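Local coordinates for dextranase (Pseudarthrobacter oxydans, PDB 6NZS), which catalyses the endohydrolysis of alpha-1,6-glucosidic linkages in dextran, very probably as a member of glycoside hydrolase family 49, at residues Y243-Y255 with K263-Q275. Numbering follows the deposited sequence.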
loop_
_atom_site.group_PDB
_atom_site.type_symbol
_atom_site.label_atom_id
_atom_site.label_comp_id
_atom_site.label_asym_id
_atom_site.label_seq_id
_atom_site.Cartn_x
_atom_site.Cartn_y
_atom_site.Cartn_z
ATOM N N TYR A 243 -20.135 13.838 2.730
ATOM C CA TYR A 243 -19.322 15.045 2.765
ATOM C C TYR A 243 -17.865 14.637 2.870
ATOM O O TYR A 243 -17.535 13.665 3.557
ATOM C CB TYR A 243 -19.692 15.926 3.966
ATOM C CG TYR A 243 -18.692 17.032 4.290
ATOM C CD1 TYR A 243 -18.726 18.252 3.617
ATOM C CD2 TYR A 243 -17.731 16.865 5.286
ATOM C CE1 TYR A 243 -17.818 19.264 3.919
ATOM C CE2 TYR A 243 -16.819 17.869 5.587
ATOM C CZ TYR A 243 -16.870 19.065 4.907
ATOM O OH TYR A 243 -15.960 20.062 5.217
ATOM N N HIS A 244 -17.008 15.366 2.168
ATOM C CA HIS A 244 -15.579 15.363 2.436
ATOM C C HIS A 244 -15.104 16.806 2.450
ATOM O O HIS A 244 -15.741 17.690 1.872
ATOM C CB HIS A 244 -14.779 14.503 1.443
ATOM C CG HIS A 244 -14.657 15.088 0.070
ATOM N ND1 HIS A 244 -15.728 15.615 -0.619
ATOM C CD2 HIS A 244 -13.589 15.199 -0.756
ATOM C CE1 HIS A 244 -15.324 16.034 -1.805
ATOM N NE2 HIS A 244 -14.031 15.791 -1.914
ATOM N N ALA A 245 -13.997 17.040 3.149
ATOM C CA ALA A 245 -13.522 18.397 3.411
ATOM C C ALA A 245 -12.826 18.943 2.171
ATOM O O ALA A 245 -11.765 18.452 1.771
ATOM C CB ALA A 245 -12.580 18.390 4.610
ATOM N N VAL A 246 -13.425 19.961 1.561
ATOM C CA VAL A 246 -12.835 20.673 0.435
ATOM C C VAL A 246 -12.326 21.992 1.001
ATOM O O VAL A 246 -13.113 22.888 1.323
ATOM C CB VAL A 246 -13.860 20.882 -0.689
ATOM C CG1 VAL A 246 -13.241 21.639 -1.856
ATOM C CG2 VAL A 246 -14.419 19.529 -1.154
ATOM N N LEU A 247 -11.007 22.093 1.155
ATOM C CA LEU A 247 -10.382 23.059 2.048
ATOM C C LEU A 247 -10.171 24.408 1.362
ATOM O O LEU A 247 -9.825 24.460 0.175
ATOM C CB LEU A 247 -9.041 22.529 2.557
ATOM C CG LEU A 247 -9.149 21.247 3.395
ATOM C CD1 LEU A 247 -7.776 20.688 3.744
ATOM C CD2 LEU A 247 -9.962 21.486 4.657
ATOM N N PRO A 248 -10.364 25.470 2.139
ATOM C CA PRO A 248 -10.222 26.835 1.608
ATOM C C PRO A 248 -8.760 27.216 1.449
ATOM O O PRO A 248 -7.860 26.532 1.965
ATOM C CB PRO A 248 -10.912 27.691 2.681
ATOM C CG PRO A 248 -10.760 26.913 3.938
ATOM C CD PRO A 248 -10.847 25.464 3.530
ATOM N N PRO A 249 -8.474 28.316 0.743
ATOM C CA PRO A 249 -7.085 28.592 0.344
ATOM C C PRO A 249 -6.159 28.911 1.502
ATOM O O PRO A 249 -4.939 28.784 1.351
ATOM C CB PRO A 249 -7.217 29.782 -0.619
ATOM C CG PRO A 249 -8.548 30.371 -0.321
ATOM C CD PRO A 249 -9.427 29.261 0.130
ATOM N N ASN A 250 -6.699 29.305 2.653
ATOM C CA ASN A 250 -5.886 29.633 3.814
ATOM C C ASN A 250 -5.262 28.404 4.476
ATOM O O ASN A 250 -4.256 28.545 5.179
ATOM C CB ASN A 250 -6.765 30.387 4.817
ATOM C CG ASN A 250 -8.215 29.867 4.837
ATOM O OD1 ASN A 250 -9.030 30.223 3.965
ATOM N ND2 ASN A 250 -8.543 29.036 5.842
ATOM N N VAL A 251 -5.820 27.214 4.268
ATOM C CA VAL A 251 -5.376 26.028 4.997
ATOM C C VAL A 251 -4.128 25.452 4.336
ATOM O O VAL A 251 -4.149 25.066 3.163
ATOM C CB VAL A 251 -6.488 24.979 5.079
ATOM C CG1 VAL A 251 -5.967 23.734 5.788
ATOM C CG2 VAL A 251 -7.691 25.548 5.814
ATOM N N LYS A 252 -3.037 25.383 5.095
ATOM C CA LYS A 252 -1.780 24.852 4.591
ATOM C C LYS A 252 -1.362 23.566 5.286
ATOM O O LYS A 252 -0.391 22.937 4.853
ATOM C CB LYS A 252 -0.658 25.895 4.747
ATOM C CG LYS A 252 -0.337 26.239 6.202
ATOM C CD LYS A 252 0.644 27.402 6.344
ATOM C CE LYS A 252 1.071 27.561 7.803
ATOM N NZ LYS A 252 1.975 28.728 8.020
ATOM N N TRP A 253 -2.062 23.160 6.341
ATOM C CA TRP A 253 -1.605 22.048 7.167
ATOM C C TRP A 253 -2.812 21.381 7.804
ATOM O O TRP A 253 -3.629 22.055 8.438
ATOM C CB TRP A 253 -0.682 22.600 8.257
ATOM C CG TRP A 253 0.201 21.614 8.983
ATOM C CD1 TRP A 253 0.039 20.255 9.091
ATOM C CD2 TRP A 253 1.383 21.937 9.715
ATOM N NE1 TRP A 253 1.064 19.720 9.842
ATOM C CE2 TRP A 253 1.902 20.734 10.233
ATOM C CE3 TRP A 253 2.065 23.133 9.967
ATOM C CZ2 TRP A 253 3.070 20.695 10.997
ATOM C CZ3 TRP A 253 3.215 23.094 10.730
ATOM C CH2 TRP A 253 3.711 21.884 11.233
ATOM N N VAL A 254 -2.922 20.061 7.638
ATOM C CA VAL A 254 -3.858 19.236 8.395
ATOM C C VAL A 254 -3.030 18.298 9.262
ATOM O O VAL A 254 -2.138 17.604 8.754
ATOM C CB VAL A 254 -4.801 18.451 7.465
ATOM C CG1 VAL A 254 -5.576 17.406 8.263
ATOM C CG2 VAL A 254 -5.747 19.414 6.753
ATOM N N TYR A 255 -3.292 18.304 10.566
ATOM C CA TYR A 255 -2.532 17.514 11.524
ATOM C C TYR A 255 -3.473 16.552 12.233
ATOM O O TYR A 255 -4.494 16.970 12.790
ATOM C CB TYR A 255 -1.830 18.416 12.554
ATOM C CG TYR A 255 -1.073 17.615 13.583
ATOM C CD1 TYR A 255 0.078 16.919 13.237
ATOM C CD2 TYR A 255 -1.524 17.524 14.888
ATOM C CE1 TYR A 255 0.765 16.156 14.165
ATOM C CE2 TYR A 255 -0.835 16.768 15.834
ATOM C CZ TYR A 255 0.302 16.079 15.463
ATOM O OH TYR A 255 0.981 15.316 16.391
ATOM N N LYS A 263 -12.929 9.957 10.436
ATOM C CA LYS A 263 -13.643 9.335 9.325
ATOM C C LYS A 263 -13.940 10.432 8.311
ATOM O O LYS A 263 -14.713 11.354 8.602
ATOM C CB LYS A 263 -14.931 8.690 9.829
ATOM C CG LYS A 263 -14.702 7.735 10.978
ATOM C CD LYS A 263 -15.999 7.133 11.482
ATOM C CE LYS A 263 -15.719 6.229 12.676
ATOM N NZ LYS A 263 -16.905 5.404 13.012
ATOM N N GLY A 264 -13.297 10.367 7.149
ATOM C CA GLY A 264 -13.438 11.425 6.158
ATOM C C GLY A 264 -12.305 11.396 5.142
ATOM O O GLY A 264 -11.612 10.393 4.990
ATOM N N ALA A 265 -12.160 12.520 4.435
ATOM C CA ALA A 265 -11.194 12.679 3.354
ATOM C C ALA A 265 -10.964 14.169 3.160
ATOM O O ALA A 265 -11.779 14.993 3.578
ATOM C CB ALA A 265 -11.682 12.034 2.055
ATOM N N PHE A 266 -9.838 14.513 2.536
ATOM C CA PHE A 266 -9.439 15.910 2.412
ATOM C C PHE A 266 -9.064 16.220 0.977
ATOM O O PHE A 266 -8.315 15.470 0.343
ATOM C CB PHE A 266 -8.245 16.243 3.312
ATOM C CG PHE A 266 -8.573 16.250 4.773
ATOM C CD1 PHE A 266 -9.195 17.342 5.351
ATOM C CD2 PHE A 266 -8.259 15.161 5.572
ATOM C CE1 PHE A 266 -9.505 17.351 6.696
ATOM C CE2 PHE A 266 -8.564 15.167 6.924
ATOM C CZ PHE A 266 -9.192 16.262 7.484
ATOM N N ARG A 267 -9.560 17.347 0.478
ATOM C CA ARG A 267 -9.145 17.872 -0.810
ATOM C C ARG A 267 -8.659 19.297 -0.604
ATOM O O ARG A 267 -9.401 20.142 -0.085
ATOM C CB ARG A 267 -10.291 17.868 -1.815
ATOM C CG ARG A 267 -9.914 18.607 -3.088
ATOM C CD ARG A 267 -10.910 18.377 -4.204
ATOM N NE ARG A 267 -10.505 19.095 -5.405
ATOM C CZ ARG A 267 -11.229 19.159 -6.513
ATOM N NH1 ARG A 267 -12.400 18.540 -6.573
ATOM N NH2 ARG A 267 -10.783 19.844 -7.560
ATOM N N PHE A 268 -7.412 19.552 -0.988
ATOM C CA PHE A 268 -6.899 20.917 -1.045
ATOM C C PHE A 268 -7.246 21.412 -2.443
ATOM O O PHE A 268 -6.524 21.171 -3.411
ATOM C CB PHE A 268 -5.400 20.945 -0.781
ATOM C CG PHE A 268 -5.020 20.688 0.658
ATOM C CD1 PHE A 268 -5.000 19.400 1.169
ATOM C CD2 PHE A 268 -4.646 21.735 1.488
ATOM C CE1 PHE A 268 -4.618 19.160 2.491
ATOM C CE2 PHE A 268 -4.261 21.506 2.800
ATOM C CZ PHE A 268 -4.253 20.217 3.306
ATOM N N LEU A 269 -8.388 22.097 -2.540
ATOM C CA LEU A 269 -8.925 22.515 -3.829
ATOM C C LEU A 269 -8.052 23.569 -4.489
ATOM O O LEU A 269 -7.926 23.589 -5.719
ATOM C CB LEU A 269 -10.336 23.053 -3.629
ATOM C CG LEU A 269 -11.034 23.717 -4.815
ATOM C CD1 LEU A 269 -11.624 22.673 -5.720
ATOM C CD2 LEU A 269 -12.111 24.671 -4.315
ATOM N N HIS A 270 -7.435 24.435 -3.699
ATOM C CA HIS A 270 -6.688 25.574 -4.203
ATOM C C HIS A 270 -5.201 25.259 -4.287
ATOM O O HIS A 270 -4.686 24.374 -3.597
ATOM C CB HIS A 270 -6.952 26.788 -3.312
ATOM C CG HIS A 270 -8.410 27.081 -3.144
ATOM N ND1 HIS A 270 -9.133 27.794 -4.078
ATOM C CD2 HIS A 270 -9.287 26.741 -2.169
ATOM C CE1 HIS A 270 -10.391 27.880 -3.683
ATOM N NE2 HIS A 270 -10.512 27.251 -2.528
ATOM N N ASP A 271 -4.512 25.987 -5.171
ATOM C CA ASP A 271 -3.114 25.728 -5.497
ATOM C C ASP A 271 -2.192 26.872 -5.094
ATOM O O ASP A 271 -1.095 27.003 -5.646
ATOM C CB ASP A 271 -2.942 25.381 -6.984
ATOM C CG ASP A 271 -3.397 26.496 -7.918
ATOM O OD1 ASP A 271 -3.789 27.577 -7.435
ATOM O OD2 ASP A 271 -3.365 26.280 -9.150
ATOM N N ASN A 272 -2.596 27.680 -4.113
ATOM C CA ASN A 272 -1.915 28.929 -3.805
ATOM C C ASN A 272 -0.788 28.801 -2.786
ATOM O O ASN A 272 -0.003 29.742 -2.642
ATOM C CB ASN A 272 -2.924 29.967 -3.301
ATOM C CG ASN A 272 -3.705 29.475 -2.104
ATOM O OD1 ASN A 272 -4.543 28.591 -2.230
ATOM N ND2 ASN A 272 -3.417 30.030 -0.935
ATOM N N GLN A 273 -0.684 27.686 -2.064
ATOM C CA GLN A 273 0.348 27.543 -1.040
ATOM C C GLN A 273 1.650 27.041 -1.649
ATOM O O GLN A 273 1.641 26.194 -2.544
ATOM C CB GLN A 273 -0.086 26.566 0.058
ATOM C CG GLN A 273 -1.326 26.982 0.851
ATOM C CD GLN A 273 -1.087 28.173 1.762
ATOM O OE1 GLN A 273 0.053 28.525 2.072
ATOM N NE2 GLN A 273 -2.173 28.799 2.203
ATOM N N SER A 274 2.772 27.562 -1.150
ATOM C CA SER A 274 4.066 27.026 -1.557
ATOM C C SER A 274 4.397 25.727 -0.832
ATOM O O SER A 274 5.148 24.902 -1.368
ATOM C CB SER A 274 5.177 28.055 -1.347
ATOM O OG SER A 274 5.379 28.306 0.028
ATOM N N GLN A 275 3.852 25.530 0.370
ATOM C CA GLN A 275 4.126 24.334 1.164
ATOM C C GLN A 275 2.832 23.831 1.785
ATOM O O GLN A 275 2.161 24.565 2.519
ATOM C CB GLN A 275 5.145 24.633 2.264
ATOM C CG GLN A 275 5.349 23.479 3.255
ATOM C CD GLN A 275 6.314 22.434 2.725
ATOM O OE1 GLN A 275 7.466 22.740 2.414
ATOM N NE2 GLN A 275 5.844 21.192 2.610
HETATM O O HOH W 1 -2.178 30.524 4.758
HETATM O O HOH W 2 2.393 23.902 5.412
#
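Leu247 sets CD1 squarely over the centre of the Phe268 ring, a CH-pi contact of 3.6 Å from CD1 to the ring centroid. Val254 reaches both rings from the next strand: CG1 lies over one face of Phe266, offset toward its rim, while CG2 approaches Phe268 CZ at 3.8 Å. Ala245 CB fills in beside Phe266 CD1, and the carbonyl O of Val251 meets the Phe268 edge in the ring plane. Three backbone bonds hold strands 245-247 and 266-268 in parallel register; the straightest, Leu247 N to Arg267 O, measures 2.8 Å with 170° at the hydrogen.

Beyond the strands, the Pro248-Val251 type I turn is gripped by two side-chain amides, both on Pro249 O. Gln273 NE2 donates at 2.9 Å within the carbonyl plane, whereas Asn272 ND2 comes from above that plane at 3.0 Å. A bend at chi2 (-70°) folds the Gln273 chain back against Lys252 CB, and a water links its NE2 to Asn250 O. A leucine in place of Gln273 would probably cost Pro249 O one of its two amide donors and break the water link to Asn250 O. His270 lies flat between Pro249 and Leu269, with CD2 turned to Leu247 O.

Two successive coils of the right-handed parallel beta-helix thus stack here, rung on rung. Ile230 and Phe232 of strand 229-232, in the preceding coil, extend the apolar interior on one side and Leu316 of strand 316-320 on the other, while Val278 of strand 275-279, in the same coil as Phe268, touches its ring; strand 316-320 follows 266-268 in the same parallel sheet.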